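Local coordinates for protein 1,3,6,8-tetrahydroxynaphthalene synthase (Streptomyces coelicolor, PDB 1U0M) that catalyses the iterative condensation and cyclisation of five malonyl-CoA units into 1,3,6,8-tetrahydroxynaphthalene, for melanin and for secondary metabolites that contain a naphthoquinone ring, at residues E51-R56 against G281-D286; D107-V112 against S121-L126; Y221-T226 against P248-P253. One frame throughout, in Å; residues are numbered along the deposited sequence.

Contact 1: E51-R56 against G281-D286; sequences ENTGVR and GPRILD
Thr53, just after helix 43-52, where the chain turns at Gly54, meets Pro282 and Arg283 in the opening turn of helix 281-291, so that a helix C-terminus lies against a helix N-terminus in this thiolase-fold enzyme. The carbonyl oxygen of Thr53 faces the CG-CD bond of Pro282, 3.1 Å from Pro282 CG and equally near Pro282 CD. Having no N-H to give, a proline suits the first turn of a helix, and Pro282 O accepts from Asp286 N at 2.7 Å, a bond of the early helix. With an alanine here CG and CD are gone, which is likely to open a gap against the Thr53 carbonyl. Gly54 leaves the helix with positive phi (73°) while its N bonds to Glu51 O, and Gly281 too has positive phi, where a beta carbon would run into Arg283 CD. Around the contact, Val55 packs on Leu195 and Arg283 on Leu191, both of helix 187-195. The arginine chain leaves with CG wedged between backbone N and carbonyl carbon (chi1 64°) and bends twice more, which carries the guanidinium across to Thr53. There the threonine hydroxyl approaches the guanidinium plane obliquely, with Thr53 OG1 3.5 Å from Arg283 NH2 and 3.7 Å from Arg283 NE.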
# COMPACT_ATOMS: atom_id res chain seq x y z
N GLU A 51 -7.28 2.55 32.42
CA GLU A 51 -8.07 3.63 32.97
C GLU A 51 -7.44 5.01 32.82
O GLU A 51 -8.13 5.97 32.52
CB GLU A 51 -8.39 3.36 34.44
CG GLU A 51 -9.58 4.18 34.90
CD GLU A 51 -10.20 3.68 36.18
OE1 GLU A 51 -11.37 4.02 36.43
OE2 GLU A 51 -9.53 2.95 36.95
N ASN A 52 -6.13 5.09 33.01
CA ASN A 52 -5.41 6.36 32.89
C ASN A 52 -5.46 6.92 31.49
O ASN A 52 -5.24 8.12 31.27
CB ASN A 52 -3.95 6.20 33.30
CG ASN A 52 -3.76 6.15 34.79
OD1 ASN A 52 -2.67 5.88 35.27
ND2 ASN A 52 -4.83 6.43 35.55
N THR A 53 -5.72 6.05 30.54
CA THR A 53 -5.80 6.43 29.15
C THR A 53 -6.87 7.51 28.89
O THR A 53 -6.75 8.29 27.94
CB THR A 53 -6.05 5.17 28.30
OG1 THR A 53 -4.85 4.81 27.61
CG2 THR A 53 -7.17 5.38 27.34
N GLY A 54 -7.88 7.57 29.74
CA GLY A 54 -8.94 8.56 29.57
C GLY A 54 -9.90 8.30 28.42
O GLY A 54 -10.67 9.18 28.04
N VAL A 55 -9.83 7.10 27.84
CA VAL A 55 -10.72 6.74 26.75
C VAL A 55 -12.04 6.28 27.37
O VAL A 55 -12.14 5.16 27.87
CB VAL A 55 -10.12 5.60 25.88
CG1 VAL A 55 -11.18 5.00 24.96
CG2 VAL A 55 -8.98 6.16 25.03
N ARG A 56 -13.05 7.14 27.33
CA ARG A 56 -14.33 6.81 27.93
C ARG A 56 -15.22 5.91 27.06
O ARG A 56 -15.92 5.04 27.59
CB ARG A 56 -15.09 8.09 28.28
CG ARG A 56 -15.68 8.82 27.09
CD ARG A 56 -17.07 9.34 27.46
NE ARG A 56 -17.95 8.26 27.90
CZ ARG A 56 -19.18 8.43 28.38
NH1 ARG A 56 -19.69 9.65 28.51
NH2 ARG A 56 -19.91 7.37 28.74
N GLY A 281 -3.10 7.31 22.54
CA GLY A 281 -3.27 7.58 23.95
C GLY A 281 -2.64 8.89 24.35
O GLY A 281 -1.59 9.26 23.81
N PRO A 282 -3.24 9.62 25.30
CA PRO A 282 -2.73 10.91 25.77
C PRO A 282 -1.33 10.85 26.35
O PRO A 282 -0.65 11.88 26.47
CB PRO A 282 -3.77 11.33 26.81
CG PRO A 282 -4.24 10.02 27.36
CD PRO A 282 -4.41 9.20 26.10
N ARG A 283 -0.89 9.66 26.73
CA ARG A 283 0.44 9.51 27.29
C ARG A 283 1.45 10.00 26.27
O ARG A 283 2.19 10.95 26.51
CB ARG A 283 0.73 8.04 27.66
CG ARG A 283 0.76 7.05 26.50
CD ARG A 283 -0.64 6.61 26.06
NE ARG A 283 -1.33 5.85 27.11
CZ ARG A 283 -0.88 4.71 27.62
NH1 ARG A 283 0.26 4.18 27.20
NH2 ARG A 283 -1.57 4.09 28.57
N ILE A 284 1.45 9.36 25.11
CA ILE A 284 2.35 9.70 24.02
C ILE A 284 2.09 11.12 23.52
O ILE A 284 3.01 11.80 23.07
CB ILE A 284 2.18 8.71 22.85
CG1 ILE A 284 2.52 7.29 23.32
CG2 ILE A 284 3.06 9.11 21.69
CD1 ILE A 284 2.27 6.23 22.28
N LEU A 285 0.84 11.55 23.61
CA LEU A 285 0.48 12.89 23.16
C LEU A 285 1.02 13.96 24.10
O LEU A 285 1.35 15.06 23.67
CB LEU A 285 -1.04 13.01 23.05
CG LEU A 285 -1.57 14.20 22.24
CD1 LEU A 285 -1.14 14.05 20.79
CD2 LEU A 285 -3.08 14.25 22.34
N ASP A 286 1.11 13.63 25.38
CA ASP A 286 1.61 14.57 26.38
C ASP A 286 3.13 14.71 26.37
O ASP A 286 3.67 15.71 26.85
CB ASP A 286 1.14 14.18 27.78
CG ASP A 286 -0.24 14.71 28.09
OD1 ASP A 286 -0.46 15.92 27.88
OD2 ASP A 286 -1.10 13.93 28.54

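Contact 2: D107-V112 against S121-L126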
# COMPACT_ATOMS: atom_id res chain seq x y z
N ASP A 107 -9.13 12.69 -9.16
CA ASP A 107 -8.19 12.04 -10.07
C ASP A 107 -7.49 10.86 -9.42
O ASP A 107 -7.00 9.97 -10.10
CB ASP A 107 -7.14 13.03 -10.57
CG ASP A 107 -7.74 14.26 -11.24
OD1 ASP A 107 -8.10 15.22 -10.52
OD2 ASP A 107 -7.86 14.26 -12.48
N VAL A 108 -7.43 10.85 -8.09
CA VAL A 108 -6.75 9.78 -7.38
C VAL A 108 -7.39 9.46 -6.04
O VAL A 108 -7.70 10.36 -5.25
CB VAL A 108 -5.28 10.16 -7.12
CG1 VAL A 108 -5.21 11.44 -6.31
CG2 VAL A 108 -4.56 9.04 -6.38
N ILE A 109 -7.61 8.17 -5.79
CA ILE A 109 -8.17 7.73 -4.52
C ILE A 109 -7.01 7.19 -3.69
O ILE A 109 -6.14 6.49 -4.20
CB ILE A 109 -9.20 6.61 -4.68
CG1 ILE A 109 -10.44 7.13 -5.41
CG2 ILE A 109 -9.59 6.08 -3.30
CD1 ILE A 109 -11.59 6.14 -5.46
N ILE A 110 -7.01 7.53 -2.40
CA ILE A 110 -5.97 7.08 -1.50
C ILE A 110 -6.66 6.37 -0.35
O ILE A 110 -7.17 7.00 0.57
CB ILE A 110 -5.16 8.27 -0.99
CG1 ILE A 110 -4.72 9.13 -2.19
CG2 ILE A 110 -3.92 7.78 -0.25
CD1 ILE A 110 -3.99 10.41 -1.80
N TYR A 111 -6.68 5.04 -0.43
CA TYR A 111 -7.34 4.22 0.57
C TYR A 111 -6.37 3.63 1.59
O TYR A 111 -5.51 2.82 1.23
CB TYR A 111 -8.10 3.09 -0.13
CG TYR A 111 -9.05 2.31 0.76
CD1 TYR A 111 -10.39 2.68 0.89
CD2 TYR A 111 -8.61 1.19 1.47
CE1 TYR A 111 -11.27 1.96 1.70
CE2 TYR A 111 -9.48 0.46 2.27
CZ TYR A 111 -10.80 0.85 2.38
OH TYR A 111 -11.66 0.10 3.16
N VAL A 112 -6.51 4.02 2.86
CA VAL A 112 -5.63 3.48 3.89
C VAL A 112 -6.36 2.66 4.96
O VAL A 112 -7.38 3.07 5.51
CB VAL A 112 -4.82 4.59 4.58
CG1 VAL A 112 -3.98 5.30 3.54
CG2 VAL A 112 -5.74 5.56 5.29
N SER A 121 -7.94 -3.79 -3.40
CA SER A 121 -8.42 -3.07 -2.24
C SER A 121 -9.81 -2.58 -2.61
O SER A 121 -10.28 -2.83 -3.73
CB SER A 121 -7.51 -1.90 -1.91
OG SER A 121 -7.55 -0.94 -2.94
N LEU A 122 -10.46 -1.89 -1.68
CA LEU A 122 -11.81 -1.38 -1.91
C LEU A 122 -11.91 -0.36 -3.05
O LEU A 122 -12.97 -0.19 -3.63
CB LEU A 122 -12.36 -0.73 -0.62
CG LEU A 122 -13.61 -1.32 0.05
CD1 LEU A 122 -14.34 -0.19 0.76
CD2 LEU A 122 -14.54 -1.97 -0.95
N THR A 123 -10.81 0.31 -3.36
CA THR A 123 -10.81 1.31 -4.43
C THR A 123 -11.49 0.85 -5.71
O THR A 123 -12.29 1.59 -6.29
CB THR A 123 -9.39 1.74 -4.79
OG1 THR A 123 -8.63 0.58 -5.15
CG2 THR A 123 -8.73 2.48 -3.63
N ALA A 124 -11.17 -0.36 -6.17
CA ALA A 124 -11.77 -0.89 -7.38
C ALA A 124 -13.29 -0.96 -7.28
O ALA A 124 -14.00 -0.50 -8.17
CB ALA A 124 -11.22 -2.27 -7.66
N TRP A 125 -13.77 -1.52 -6.18
CA TRP A 125 -15.21 -1.67 -5.94
C TRP A 125 -15.85 -0.29 -5.77
O TRP A 125 -17.01 -0.10 -6.12
CB TRP A 125 -15.45 -2.52 -4.70
CG TRP A 125 -16.89 -2.78 -4.37
CD1 TRP A 125 -17.70 -3.76 -4.88
CD2 TRP A 125 -17.70 -2.06 -3.42
NE1 TRP A 125 -18.95 -3.70 -4.31
CE2 TRP A 125 -18.97 -2.67 -3.41
CE3 TRP A 125 -17.46 -0.97 -2.57
CZ2 TRP A 125 -20.00 -2.22 -2.58
CZ3 TRP A 125 -18.49 -0.52 -1.75
CH2 TRP A 125 -19.74 -1.14 -1.76
N LEU A 126 -15.09 0.66 -5.24
CA LEU A 126 -15.59 2.02 -5.04
C LEU A 126 -15.76 2.75 -6.37
O LEU A 126 -16.74 3.46 -6.56
CB LEU A 126 -14.64 2.81 -4.15
CG LEU A 126 -14.70 2.57 -2.64
CD1 LEU A 126 -13.57 3.34 -1.94
CD2 LEU A 126 -16.05 3.03 -2.12
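Tyr111 and Leu122 cross obliquely where strand 108-112 meets helix 122-129, the first two elements of a beta-alpha-beta unit completed by strand 137-141. The axes of strand 108-112 and helix segment 122-126 approach to 9.5 Å, with 135° between their directions. With CG anti to the backbone N, chi1 (-169°) reaches the tyrosine ring toward the helix, and chi2 near 91° turns a face to Leu122. Leu122 CB lies over that face in a CH-pi contact, 4.0 Å from the ring centroid but displaced toward the rim on the CE1-CZ side. The leucine then carries CD1 past the phenol end, 3.6 Å from Tyr111 OH. Leu122 also packs on Ala84 and Val88 of helix 73-99, and the phenol oxygen makes a weak hydrogen bond to the hydroxyl of Tyr80 on the same helix. One turn on, Leu126 CD1 comes obliquely to the ring at Tyr111 CD1. Thr123 turns its two branches to different partners: OG1 is hydrogen-bonded to Gln138 OE1 on strand 137-141, while CG2 faces strand 108-112. That methyl fits between two strand residues pointing to the same side of the sheet, Ile109 and Tyr111. The Ile109 and Thr123 side chains pass one another running opposite ways, and Thr123 CG2 rests 3.7 Å from Ile109 CG2 and 3.6 Å from Tyr111 CB.

Contact 3: Y221-T226 against P248-P253; sequences YLIPKT and PATMEP
The closest pair of alpha carbons is Ile223 CA and Pro253 CA, 7.4 Å apart. Segment 221-226 is the weakly bonded last part of strand 212-222 and the loop that follows, in which Lys225 has positive phi. Across from it, 248-250 forms a 3-10 turn, with Met251 N bonded to Pro248 O at 2.8 Å, and leads into helix 251-263. The contact thus sets the end of a strand of the large mixed sheet of the thiolase fold against the first turns of a helix in the C-terminal half. Ile223 carries it: CG1 lies anti to the carbonyl carbon (chi1 -65°), and the Ile223 and Thr250 side chains cross at about a right angle, with Ile223 CD1 at the touching end. This methyl is 3.9 Å from Thr250 O and 4.0 Å from Thr250 CB. The threonine hydroxyl is engaged elsewhere, hydrogen-bonded to Val247 O. Elsewhere in the contact the Tyr221 ring stands obliquely to the Pro253 carbonyl, Tyr221 OH a loose 4.2 Å from Pro253 O. Segment 221-226 also lies at the dimer interface: Tyr221 packs on Ser134 and Lys225 NZ forms a salt bridge to Glu129 OE1, both of the second subunit.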
# COMPACT_ATOMS: atom_id res chain seq x y z
N TYR A 221 9.92 11.31 8.36
CA TYR A 221 11.04 11.12 9.25
C TYR A 221 10.93 9.75 9.90
O TYR A 221 9.91 9.43 10.50
CB TYR A 221 11.09 12.23 10.31
CG TYR A 221 12.19 12.01 11.32
CD1 TYR A 221 11.96 11.25 12.47
CD2 TYR A 221 13.48 12.48 11.09
CE1 TYR A 221 12.99 10.95 13.36
CE2 TYR A 221 14.53 12.19 11.97
CZ TYR A 221 14.27 11.42 13.11
OH TYR A 221 15.30 11.10 13.97
N LEU A 222 11.98 8.96 9.78
CA LEU A 222 12.01 7.62 10.35
C LEU A 222 12.95 7.56 11.55
O LEU A 222 14.14 7.80 11.42
CB LEU A 222 12.46 6.61 9.29
CG LEU A 222 12.31 5.10 9.53
CD1 LEU A 222 13.22 4.62 10.65
CD2 LEU A 222 10.85 4.80 9.84
N ILE A 223 12.40 7.23 12.71
CA ILE A 223 13.22 7.13 13.91
C ILE A 223 14.11 5.90 13.78
O ILE A 223 13.62 4.77 13.79
CB ILE A 223 12.35 6.98 15.17
CG1 ILE A 223 11.54 8.26 15.40
CG2 ILE A 223 13.24 6.67 16.38
CD1 ILE A 223 10.70 8.24 16.66
N PRO A 224 15.42 6.11 13.66
CA PRO A 224 16.38 5.01 13.52
C PRO A 224 16.19 3.87 14.51
O PRO A 224 15.86 4.09 15.68
CB PRO A 224 17.73 5.71 13.70
CG PRO A 224 17.47 7.06 13.09
CD PRO A 224 16.11 7.41 13.66
N LYS A 225 16.40 2.66 14.01
CA LYS A 225 16.27 1.44 14.80
C LYS A 225 15.06 1.33 15.71
O LYS A 225 15.19 1.16 16.92
CB LYS A 225 17.56 1.18 15.59
CG LYS A 225 18.61 0.43 14.78
CD LYS A 225 18.02 -0.88 14.23
CE LYS A 225 18.94 -1.54 13.21
NZ LYS A 225 18.23 -2.62 12.44
N THR A 226 13.87 1.42 15.12
CA THR A 226 12.62 1.30 15.86
C THR A 226 11.63 0.54 14.98
O THR A 226 10.41 0.57 15.21
CB THR A 226 12.05 2.68 16.23
OG1 THR A 226 12.03 3.52 15.07
CG2 THR A 226 12.90 3.35 17.31
N PRO A 248 6.35 5.62 23.91
CA PRO A 248 6.15 7.01 24.34
C PRO A 248 7.46 7.81 24.46
O PRO A 248 7.57 8.93 23.96
CB PRO A 248 5.43 6.85 25.68
CG PRO A 248 6.01 5.58 26.20
CD PRO A 248 5.99 4.68 24.98
N ALA A 249 8.45 7.21 25.11
CA ALA A 249 9.75 7.85 25.29
C ALA A 249 10.37 8.33 23.97
O ALA A 249 11.22 9.22 23.96
CB ALA A 249 10.72 6.89 25.99
N THR A 250 9.93 7.74 22.86
CA THR A 250 10.45 8.10 21.54
C THR A 250 10.05 9.53 21.15
O THR A 250 10.49 10.06 20.13
CB THR A 250 9.95 7.13 20.44
OG1 THR A 250 8.55 7.30 20.24
CG2 THR A 250 10.23 5.68 20.85
N MET A 251 9.21 10.14 21.98
CA MET A 251 8.75 11.50 21.74
C MET A 251 9.93 12.48 21.77
O MET A 251 9.94 13.49 21.07
CB MET A 251 7.72 11.90 22.79
CG MET A 251 6.51 12.62 22.23
SD MET A 251 5.49 11.54 21.20
CE MET A 251 6.00 12.02 19.57
N GLU A 252 10.93 12.16 22.59
CA GLU A 252 12.11 13.00 22.72
C GLU A 252 12.85 13.09 21.38
O GLU A 252 13.09 14.19 20.87
CB GLU A 252 13.04 12.46 23.81
CG GLU A 252 14.30 13.29 24.06
CD GLU A 252 15.10 12.82 25.27
OE1 GLU A 252 14.56 12.86 26.40
OE2 GLU A 252 16.27 12.41 25.10
N PRO A 253 13.20 11.95 20.78
CA PRO A 253 13.91 11.97 19.50
C PRO A 253 13.09 12.51 18.33
O PRO A 253 13.65 12.95 17.33
CB PRO A 253 14.29 10.50 19.29
CG PRO A 253 14.41 9.98 20.69
CD PRO A 253 13.20 10.58 21.34

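How the contacts relate
Contacts 1 and 3 are neighbours, with centres 19 Å apart, and they touch where Ile284 CG1 packs 3.8 Å from Pro248 CB. Contact 2 lies remote, its centre 32 Å from that of contact 1, on the opposite side of the chain's centre, and 31 Å from that of contact 3. Along the chain contact 2 closes before contact 3 opens, and both fall within the span bridged by contact 1, which ties the N-terminal family region to the C-terminal one. Contacts 2 and 3 reach the same mixed sheet and both touch the second subunit. The side chains of Arg283 and Thr250 lie about 11 and 12 Å from that of Cys146, the probable active-site residue, whereas contact 2 is away from it.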